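Local coordinates for hypothetical protein (Bacteroides caccae, PDB 4M8R) that is of unknown function but joins an N-terminal immunoglobulin-like domain to a WD40-like domain of the beta-propeller clan, at residues V222-E227 with T235-P240; F309-P314 with D399-E404; I372-R375 with T381-V384. All coordinates share one frame; numbering follows the deposited sequence.

Contact 1: V222-E227 with T235-P240. With PO4 (phosphate ion), chain E; EDO (1,2-ethanediol), chain G; PO4 (phosphate ion), chain D.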
loop_
_atom_site.group_PDB
_atom_site.type_symbol
_atom_site.label_atom_id
_atom_site.label_comp_id
_atom_site.label_asym_id
_atom_site.label_seq_id
_atom_site.Cartn_x
_atom_site.Cartn_y
_atom_site.Cartn_z
ATOM N N VAL A 222 24.253 -4.793 0.319
ATOM C CA VAL A 222 24.705 -6.062 -0.249
ATOM C C VAL A 222 23.583 -7.064 -0.429
ATOM O O VAL A 222 23.840 -8.208 -0.782
ATOM C CB VAL A 222 25.840 -6.693 0.591
ATOM C CG1 VAL A 222 27.031 -5.763 0.620
ATOM C CG2 VAL A 222 25.385 -7.019 2.007
ATOM N N SER A 223 22.344 -6.650 -0.179
ATOM C CA SER A 223 21.201 -7.537 -0.369
ATOM C C SER A 223 20.369 -7.187 -1.610
ATOM O O SER A 223 19.484 -7.950 -1.989
ATOM C CB SER A 223 20.316 -7.538 0.878
ATOM O OG SER A 223 19.758 -6.258 1.117
ATOM N N ALA A 224 20.658 -6.050 -2.244
ATOM C CA ALA A 224 19.903 -5.610 -3.429
ATOM C C ALA A 224 19.809 -6.663 -4.548
ATOM O O ALA A 224 18.794 -6.735 -5.238
ATOM C CB ALA A 224 20.491 -4.324 -3.979
ATOM N N GLY A 225 20.852 -7.475 -4.716
ATOM C CA GLY A 225 20.844 -8.577 -5.691
ATOM C C GLY A 225 19.861 -9.697 -5.371
ATOM O O GLY A 225 19.424 -10.417 -6.261
ATOM N N LEU A 226 19.508 -9.850 -4.097
ATOM C CA LEU A 226 18.507 -10.831 -3.689
ATOM C C LEU A 226 17.081 -10.322 -3.864
ATOM O O LEU A 226 16.176 -11.101 -4.149
ATOM C CB LEU A 226 18.702 -11.208 -2.223
ATOM C CG LEU A 226 20.050 -11.821 -1.846
ATOM C CD1 LEU A 226 20.099 -12.043 -0.344
ATOM C CD2 LEU A 226 20.287 -13.125 -2.588
ATOM N N GLU A 227 16.873 -9.020 -3.688
ATOM C CA GLU A 227 15.520 -8.445 -3.708
ATOM C C GLU A 227 15.123 -8.022 -5.127
ATOM O O GLU A 227 14.604 -6.927 -5.333
ATOM C CB GLU A 227 15.434 -7.258 -2.729
ATOM C CG GLU A 227 15.408 -7.669 -1.264
ATOM C CD GLU A 227 14.086 -8.307 -0.861
ATOM O OE1 GLU A 227 13.110 -7.557 -0.638
ATOM O OE2 GLU A 227 14.021 -9.555 -0.762
ATOM N N THR A 235 23.630 -11.798 -8.476
ATOM C CA THR A 235 23.515 -11.574 -7.027
ATOM C C THR A 235 24.536 -10.592 -6.446
ATOM O O THR A 235 24.273 -9.969 -5.420
ATOM C CB THR A 235 23.660 -12.893 -6.242
ATOM O OG1 THR A 235 24.985 -13.420 -6.409
ATOM C CG2 THR A 235 22.657 -13.909 -6.725
ATOM N N ARG A 236 25.702 -10.467 -7.075
ATOM C CA ARG A 236 26.738 -9.566 -6.591
ATOM C C ARG A 236 26.343 -8.114 -6.838
ATOM O O ARG A 236 25.985 -7.758 -7.951
ATOM C CB ARG A 236 28.062 -9.839 -7.296
ATOM C CG ARG A 236 28.643 -11.221 -7.062
ATOM C CD ARG A 236 29.909 -11.427 -7.883
ATOM N NE ARG A 236 30.229 -12.851 -8.020
ATOM C CZ ARG A 236 31.281 -13.477 -7.482
ATOM N NH1 ARG A 236 32.188 -12.825 -6.754
ATOM N NH2 ARG A 236 31.432 -14.783 -7.691
ATOM N N SER A 237 26.420 -7.285 -5.799
ATOM C CA SER A 237 26.075 -5.872 -5.891
ATOM C C SER A 237 27.317 -5.035 -5.680
ATOM O O SER A 237 28.278 -5.486 -5.067
ATOM C CB SER A 237 25.060 -5.484 -4.810
ATOM O OG SER A 237 23.866 -6.236 -4.904
ATOM N N ASN A 238 27.272 -3.804 -6.175
ATOM C CA ASN A 238 28.270 -2.804 -5.856
ATOM C C ASN A 238 27.606 -1.453 -5.611
ATOM O O ASN A 238 27.661 -0.553 -6.460
ATOM C CB ASN A 238 29.307 -2.694 -6.972
ATOM C CG ASN A 238 30.444 -1.766 -6.604
ATOM O OD1 ASN A 238 30.949 -1.813 -5.480
ATOM N ND2 ASN A 238 30.842 -0.901 -7.529
ATOM N N PHE A 239 27.001 -1.312 -4.430
ATOM C CA PHE A 239 26.206 -0.130 -4.097
ATOM C C PHE A 239 26.691 0.596 -2.832
ATOM O O PHE A 239 26.038 0.548 -1.795
ATOM C CB PHE A 239 24.740 -0.527 -3.920
ATOM C CG PHE A 239 24.033 -0.878 -5.207
ATOM C CD1 PHE A 239 24.021 -0.001 -6.273
ATOM C CD2 PHE A 239 23.331 -2.067 -5.321
ATOM C CE1 PHE A 239 23.351 -0.315 -7.441
ATOM C CE2 PHE A 239 22.657 -2.387 -6.484
ATOM C CZ PHE A 239 22.666 -1.505 -7.543
ATOM N N PRO A 240 27.836 1.284 -2.914
ATOM C CA PRO A 240 28.252 2.108 -1.784
ATOM C C PRO A 240 27.439 3.390 -1.678
ATOM O O PRO A 240 26.853 3.834 -2.667
ATOM C CB PRO A 240 29.710 2.448 -2.113
ATOM C CG PRO A 240 29.784 2.376 -3.601
ATOM C CD PRO A 240 28.817 1.296 -4.011
HETATM P P PO4 E . 27.023 -12.290 -10.594
HETATM O O1 PO4 E . 26.160 -13.222 -11.412
HETATM O O2 PO4 E . 26.170 -11.611 -9.548
HETATM O O3 PO4 E . 28.100 -13.103 -9.911
HETATM O O4 PO4 E . 27.652 -11.240 -11.491
HETATM C C1 EDO G . 15.021 -13.930 -2.555
HETATM O O1 EDO G . 13.915 -13.077 -2.886
HETATM C C2 EDO G . 15.717 -14.423 -3.816
HETATM O O2 EDO G . 16.896 -15.126 -3.425
HETATM P P PO4 D . 33.443 2.280 -7.056
HETATM O O1 PO4 D . 33.100 0.936 -7.652
HETATM O O2 PO4 D . 32.284 3.242 -7.182
HETATM O O3 PO4 D . 33.787 2.141 -5.592
HETATM O O4 PO4 D . 34.619 2.823 -7.824
HETATM O O HOH W 1 23.305 -8.225 -3.469
#

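Contact 2: F309-P314 with D399-E404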
loop_
_atom_site.group_PDB
_atom_site.type_symbol
_atom_site.label_atom_id
_atom_site.label_comp_id
_atom_site.label_asym_id
_atom_site.label_seq_id
_atom_site.Cartn_x
_atom_site.Cartn_y
_atom_site.Cartn_z
ATOM N N PHE A 309 14.958 -3.957 18.939
ATOM C CA PHE A 309 13.566 -4.399 18.978
ATOM C C PHE A 309 12.824 -3.718 17.834
ATOM O O PHE A 309 12.863 -2.500 17.729
ATOM C CB PHE A 309 12.889 -3.962 20.277
ATOM C CG PHE A 309 13.341 -4.707 21.497
ATOM C CD1 PHE A 309 14.454 -4.290 22.205
ATOM C CD2 PHE A 309 12.619 -5.797 21.965
ATOM C CE1 PHE A 309 14.856 -4.964 23.347
ATOM C CE2 PHE A 309 13.017 -6.476 23.104
ATOM C CZ PHE A 309 14.139 -6.059 23.798
ATOM N N GLY A 310 12.158 -4.493 16.987
ATOM C CA GLY A 310 11.256 -3.936 15.982
ATOM C C GLY A 310 9.896 -3.707 16.615
ATOM O O GLY A 310 9.231 -4.663 17.006
HETATM N N MSE A 311 9.488 -2.443 16.730
HETATM C CA MSE A 311 8.257 -2.079 17.452
HETATM C C MSE A 311 7.031 -2.056 16.569
HETATM O O MSE A 311 5.926 -1.811 17.048
HETATM C CB MSE A 311 8.445 -0.717 18.109
HETATM C CG MSE A 311 9.680 -0.680 19.007
HETATM SE SE MSE A 311 9.587 -2.037 20.425
HETATM C CE MSE A 311 8.010 -1.380 21.406
ATOM N N ALA A 312 7.222 -2.296 15.272
ATOM C CA ALA A 312 6.120 -2.538 14.340
ATOM C C ALA A 312 6.609 -3.469 13.242
ATOM O O ALA A 312 7.814 -3.686 13.101
ATOM C CB ALA A 312 5.632 -1.236 13.736
ATOM N N LEU A 313 5.681 -4.016 12.465
ATOM C CA LEU A 313 6.043 -4.872 11.332
ATOM C C LEU A 313 6.641 -4.009 10.214
ATOM O O LEU A 313 6.113 -2.934 9.923
ATOM C CB LEU A 313 4.821 -5.629 10.813
ATOM C CG LEU A 313 4.108 -6.543 11.816
ATOM C CD1 LEU A 313 2.739 -6.955 11.291
ATOM C CD2 LEU A 313 4.950 -7.768 12.136
ATOM N N PRO A 314 7.751 -4.462 9.599
ATOM C CA PRO A 314 8.318 -3.712 8.470
ATOM C C PRO A 314 7.507 -3.899 7.184
ATOM O O PRO A 314 6.750 -4.867 7.065
ATOM C CB PRO A 314 9.723 -4.305 8.323
ATOM C CG PRO A 314 9.616 -5.685 8.871
ATOM C CD PRO A 314 8.554 -5.655 9.933
ATOM N N ASP A 399 9.932 -9.888 25.974
ATOM C CA ASP A 399 8.881 -9.052 25.403
ATOM C C ASP A 399 8.964 -7.659 26.020
ATOM O O ASP A 399 8.759 -7.492 27.224
ATOM C CB ASP A 399 7.504 -9.679 25.651
ATOM C CG ASP A 399 6.368 -8.822 25.126
ATOM O OD1 ASP A 399 6.262 -8.657 23.897
ATOM O OD2 ASP A 399 5.575 -8.308 25.940
ATOM N N TRP A 400 9.268 -6.666 25.192
ATOM C CA TRP A 400 9.439 -5.295 25.659
ATOM C C TRP A 400 8.238 -4.767 26.450
ATOM O O TRP A 400 8.410 -4.068 27.449
ATOM C CB TRP A 400 9.710 -4.352 24.482
ATOM C CG TRP A 400 9.834 -2.949 24.937
ATOM C CD1 TRP A 400 8.858 -1.997 24.944
ATOM C CD2 TRP A 400 10.990 -2.345 25.518
ATOM N NE1 TRP A 400 9.341 -0.827 25.474
ATOM C CE2 TRP A 400 10.650 -1.013 25.835
ATOM C CE3 TRP A 400 12.286 -2.797 25.790
ATOM C CZ2 TRP A 400 11.557 -0.128 26.410
ATOM C CZ3 TRP A 400 13.188 -1.915 26.363
ATOM C CH2 TRP A 400 12.817 -0.597 26.669
ATOM N N ASN A 401 7.031 -5.097 26.000
ATOM C CA ASN A 401 5.815 -4.511 26.571
ATOM C C ASN A 401 5.441 -5.094 27.934
ATOM O O ASN A 401 4.898 -4.384 28.777
ATOM C CB ASN A 401 4.643 -4.627 25.591
ATOM C CG ASN A 401 4.875 -3.836 24.307
ATOM O OD1 ASN A 401 4.364 -2.728 24.151
ATOM N ND2 ASN A 401 5.657 -4.400 23.387
ATOM N N SER A 402 5.744 -6.373 28.150
ATOM C CA SER A 402 5.501 -7.026 29.441
ATOM C C SER A 402 6.761 -7.117 30.313
ATOM O O SER A 402 6.675 -7.484 31.484
ATOM C CB SER A 402 4.934 -8.430 29.223
ATOM O OG SER A 402 5.891 -9.273 28.609
ATOM N N LYS A 403 7.920 -6.798 29.739
ATOM C CA LYS A 403 9.209 -6.868 30.445
ATOM C C LYS A 403 9.493 -8.247 31.047
ATOM O O LYS A 403 10.183 -8.349 32.061
ATOM C CB LYS A 403 9.291 -5.809 31.550
ATOM C CG LYS A 403 9.006 -4.388 31.101
ATOM C CD LYS A 403 10.139 -3.823 30.265
ATOM C CE LYS A 403 9.847 -2.380 29.901
ATOM N NZ LYS A 403 10.983 -1.770 29.170
ATOM N N GLU A 404 8.977 -9.297 30.418
ATOM C CA GLU A 404 9.126 -10.657 30.930
ATOM C C GLU A 404 9.831 -11.568 29.929
ATOM O O GLU A 404 9.645 -11.439 28.717
ATOM C CB GLU A 404 7.755 -11.240 31.280
ATOM C CG GLU A 404 7.213 -10.781 32.625
ATOM C CD GLU A 404 5.769 -11.192 32.845
ATOM O OE1 GLU A 404 4.999 -11.244 31.863
ATOM O OE2 GLU A 404 5.403 -11.462 34.008
#

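Contact 3: I372-R375 with T381-V384. With EDO (1,2-ethanediol), chain H.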
loop_
_atom_site.group_PDB
_atom_site.type_symbol
_atom_site.label_atom_id
_atom_site.label_comp_id
_atom_site.label_asym_id
_atom_site.label_seq_id
_atom_site.Cartn_x
_atom_site.Cartn_y
_atom_site.Cartn_z
ATOM N N ILE A 372 21.869 -13.325 19.792
ATOM C CA ILE A 372 20.602 -12.596 19.819
ATOM C C ILE A 372 20.063 -12.533 18.395
ATOM O O ILE A 372 20.818 -12.316 17.450
ATOM C CB ILE A 372 20.771 -11.154 20.352
ATOM C CG1 ILE A 372 21.471 -11.157 21.713
ATOM C CG2 ILE A 372 19.417 -10.461 20.461
ATOM C CD1 ILE A 372 21.637 -9.782 22.321
ATOM N N THR A 373 18.755 -12.707 18.249
ATOM C CA THR A 373 18.125 -12.650 16.935
ATOM C C THR A 373 16.630 -12.331 17.071
ATOM O O THR A 373 16.084 -12.400 18.173
ATOM C CB THR A 373 18.374 -13.958 16.157
ATOM O OG1 THR A 373 17.828 -13.857 14.837
ATOM C CG2 THR A 373 17.783 -15.162 16.898
ATOM N N ASN A 374 15.985 -11.967 15.959
ATOM C CA ASN A 374 14.626 -11.422 15.990
ATOM C C ASN A 374 13.664 -12.193 15.109
ATOM O O ASN A 374 13.967 -12.474 13.954
ATOM C CB ASN A 374 14.621 -9.970 15.515
ATOM C CG ASN A 374 15.500 -9.071 16.356
ATOM O OD1 ASN A 374 16.721 -9.171 16.314
ATOM N ND2 ASN A 374 14.881 -8.177 17.111
ATOM N N ARG A 375 12.497 -12.515 15.657
ATOM C CA ARG A 375 11.431 -13.137 14.893
ATOM C C ARG A 375 10.484 -12.030 14.448
ATOM O O ARG A 375 9.761 -11.459 15.268
ATOM C CB ARG A 375 10.686 -14.173 15.740
ATOM C CG ARG A 375 10.015 -15.242 14.891
ATOM C CD ARG A 375 8.754 -15.818 15.507
ATOM N NE ARG A 375 8.991 -16.526 16.759
ATOM C CZ ARG A 375 8.210 -17.490 17.242
ATOM N NH1 ARG A 375 7.137 -17.901 16.574
ATOM N NH2 ARG A 375 8.519 -18.061 18.399
ATOM N N THR A 381 10.017 -8.016 20.475
ATOM C CA THR A 381 10.704 -9.117 21.145
ATOM C C THR A 381 12.089 -9.346 20.565
ATOM O O THR A 381 12.361 -9.004 19.413
ATOM C CB THR A 381 9.925 -10.450 21.064
ATOM O OG1 THR A 381 9.971 -10.960 19.727
ATOM C CG2 THR A 381 8.475 -10.270 21.489
ATOM N N ILE A 382 12.956 -9.921 21.387
ATOM C CA ILE A 382 14.215 -10.485 20.929
ATOM C C ILE A 382 14.287 -11.924 21.401
ATOM O O ILE A 382 13.640 -12.301 22.381
ATOM C CB ILE A 382 15.439 -9.712 21.454
ATOM C CG1 ILE A 382 15.436 -9.626 22.984
ATOM C CG2 ILE A 382 15.473 -8.317 20.848
ATOM C CD1 ILE A 382 16.716 -9.051 23.557
ATOM N N THR A 383 15.067 -12.725 20.690
ATOM C CA THR A 383 15.283 -14.107 21.058
ATOM C C THR A 383 16.742 -14.262 21.405
ATOM O O THR A 383 17.614 -13.838 20.650
ATOM C CB THR A 383 14.905 -15.041 19.912
ATOM O OG1 THR A 383 13.522 -14.837 19.588
ATOM C CG2 THR A 383 15.134 -16.494 20.303
ATOM N N VAL A 384 17.000 -14.875 22.554
ATOM C CA VAL A 384 18.327 -14.888 23.144
ATOM C C VAL A 384 18.760 -16.308 23.476
ATOM O O VAL A 384 17.946 -17.127 23.901
ATOM C CB VAL A 384 18.346 -14.029 24.420
ATOM C CG1 VAL A 384 19.694 -14.112 25.116
ATOM C CG2 VAL A 384 18.010 -12.584 24.079
HETATM C C1 EDO H . 20.921 -8.437 16.877
HETATM O O1 EDO H . 21.556 -9.371 15.999
HETATM C C2 EDO H . 19.417 -8.514 16.653
HETATM O O2 EDO H . 18.706 -7.683 17.581
HETATM O O HOH W 2 11.702 -7.294 17.053
HETATM O O HOH W 3 9.602 -9.110 17.755
#

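Contact 1: V222-E227 with T235-P240
Thr-235 turns its carbonyl oxygen onto the turn at Gly-225, whose CA, bare of any side chain, lies 3.7 Å from Thr-235 O. A water is wedged between the two: it donates to Thr-235 O, accepts from Gly-225 N at 2.9 Å, and also meets Ser-237 OG and, weakly, Val-222 O. On the other side of the backbone, Thr-235 N and Arg-236 N both reach O2 of one phosphate, Arg-236 N at 2.8 Å. Arg-236 NE grips O3 of the same ion from the guanidinium edge. Ser-237 OG stands 3.3 Å from Gly-225 N. Asn-238 points away, its CG anti to the backbone N (chi1 -174°), and ND2 holds O1 of a second phosphate at 2.9 Å while also bonding Glu-91 of the second subunit. A leucine here would probably leave that phosphate oxygen and the Glu-91 carboxylate without this amide donor. Phe-239 brings CE2 to within 3.8 Å of Ala-224 CB, and its ring meets Tyr-61 of the second subunit. With no clear direct hydrogen bond between the segments, one water links Val-222 and Gly-225 to Thr-235 and Ser-237; the phosphates probably come from the crystallisation liquor, that of Asn-238 beside a subunit interface.

Contact 2: F309-P314 with D399-E404
The indole of Trp-400 drives its edge against the face of Phe-309 in a T-shaped stack, with the planes at 60° and the phenyl and six-membered ring centroids 5.5 Å apart. The approach is off-centre: Trp-400 CE3 sits above the rim of the phenyl ring, while Trp-400 CB meets Phe-309 CD2 at 4.1 Å. Trp-400 reaches across because its CG is anti to the backbone N (chi1 178°). The selenomethionine Met-311 fills in beside this pair, its chain folded back at both chi2 and chi3, which lays the methyl CE 3.7 Å from Trp-400 CD1. Its SE is 4.9 Å from the centroid of the five-membered ring and 29° off the ring normal, a Met-aromatic contact. Phe-361 adds a further edge-to-face partner for the indole.

The opposite face of the indole is a different environment. There the amine of exposed Lys-403, from the same turn, lies with NZ 3.2 Å above the ring plane, displaced toward the rim. Asn-401 packs on Asp-110 of the third subunit. The turn itself, linking strands 394-399 and 404-407, is shaped by an Asx motif: Asp-399 OD2 accepts from Ser-402 N at 2.9 Å, from above the carboxylate plane, and from Ser-402 OG through its anti lone pair.

No hydrogen bond links the two segments, though Gly-310 and Trp-400 share Gly-380 as a backbone partner. The end of strand 303-310 with the loop residue after it thus meets this hairpin turn, from a neighbouring four-stranded sheet as in the blades of a propeller, through aromatic, selenium and methyl surfaces. Two donors on one carboxylate oxygen help fix the turn that presents Trp-400, and the indole has the selenomethionine on one side and the Lys-403 amine on the other.

Contact 3: I372-R375 with T381-V384
Thr-373 and Thr-383 face each other as an antiparallel hydrogen-bonded pair, with Thr-373 N donating to Thr-383 O at 2.9 Å and Thr-383 N to Thr-373 O at 2.7 Å. Thr-383 O also takes a CA-H...O contact from Ile-372, whose CA lies 3.3 Å away. Ile-372 and Val-384 form a non-hydrogen-bonded pair.

Apolar contacts follow the two faces. Ile-372 CG2 lies 4.2 Å from Ile-382 CB and rather further from Val-384 CG2, on a face that Ile-305 and Phe-307 of strand 303-310 help to cover. The threonines run side by side on the other face, where Thr-373 CG2 touches Thr-383 CB. These strands form a beta hairpin at one edge of a four-stranded antiparallel sheet, consistent with one blade of the propeller-like domain.

Polar side chains find partners beyond the hairpin. With OG1 anti to the backbone N (chi1 -176°), Thr-373 bonds Trp-421 N; Thr-383 OG1 is hydrogen-bonded to Asp-397 and to Trp-421 NE1, tying the hairpin to strand 419-422. Arg-375 NH1 makes a salt bridge with Glu-135 of the third subunit, and NH2 bonds Tyr-408.

Water bridges the two sides at the loop end of the hairpin. One molecule accepts from Asn-374 ND2, which also bonds Tyr-308 O, and donates to Thr-381 O at 3.0 Å. A second lies 2.7 Å from Thr-381 OG1 and gives a weak bond to Arg-375 O.

Overall arrangement
Contacts 2 and 3 are neighbours, their centres about 10 Å apart, and both belong to the same corner of the WD40-like domain. The segments of contact 3 fall in sequence between the two of contact 2, and side chains join them in space: Phe-309 CE2 lies 3.8 Å from Ile-382 CG2, and Asp-399 OD1 lies 3.6 Å from Thr-381 CG2. Contact 1 precedes both along the chain and stands apart, with its centre about 29 Å from that of contact 2 and 25 Å from that of contact 3. Its Asn-238 phosphate lies beside the second subunit, whereas contacts 2 and 3 reach the third. No active site is known, and no function can be read from the ions.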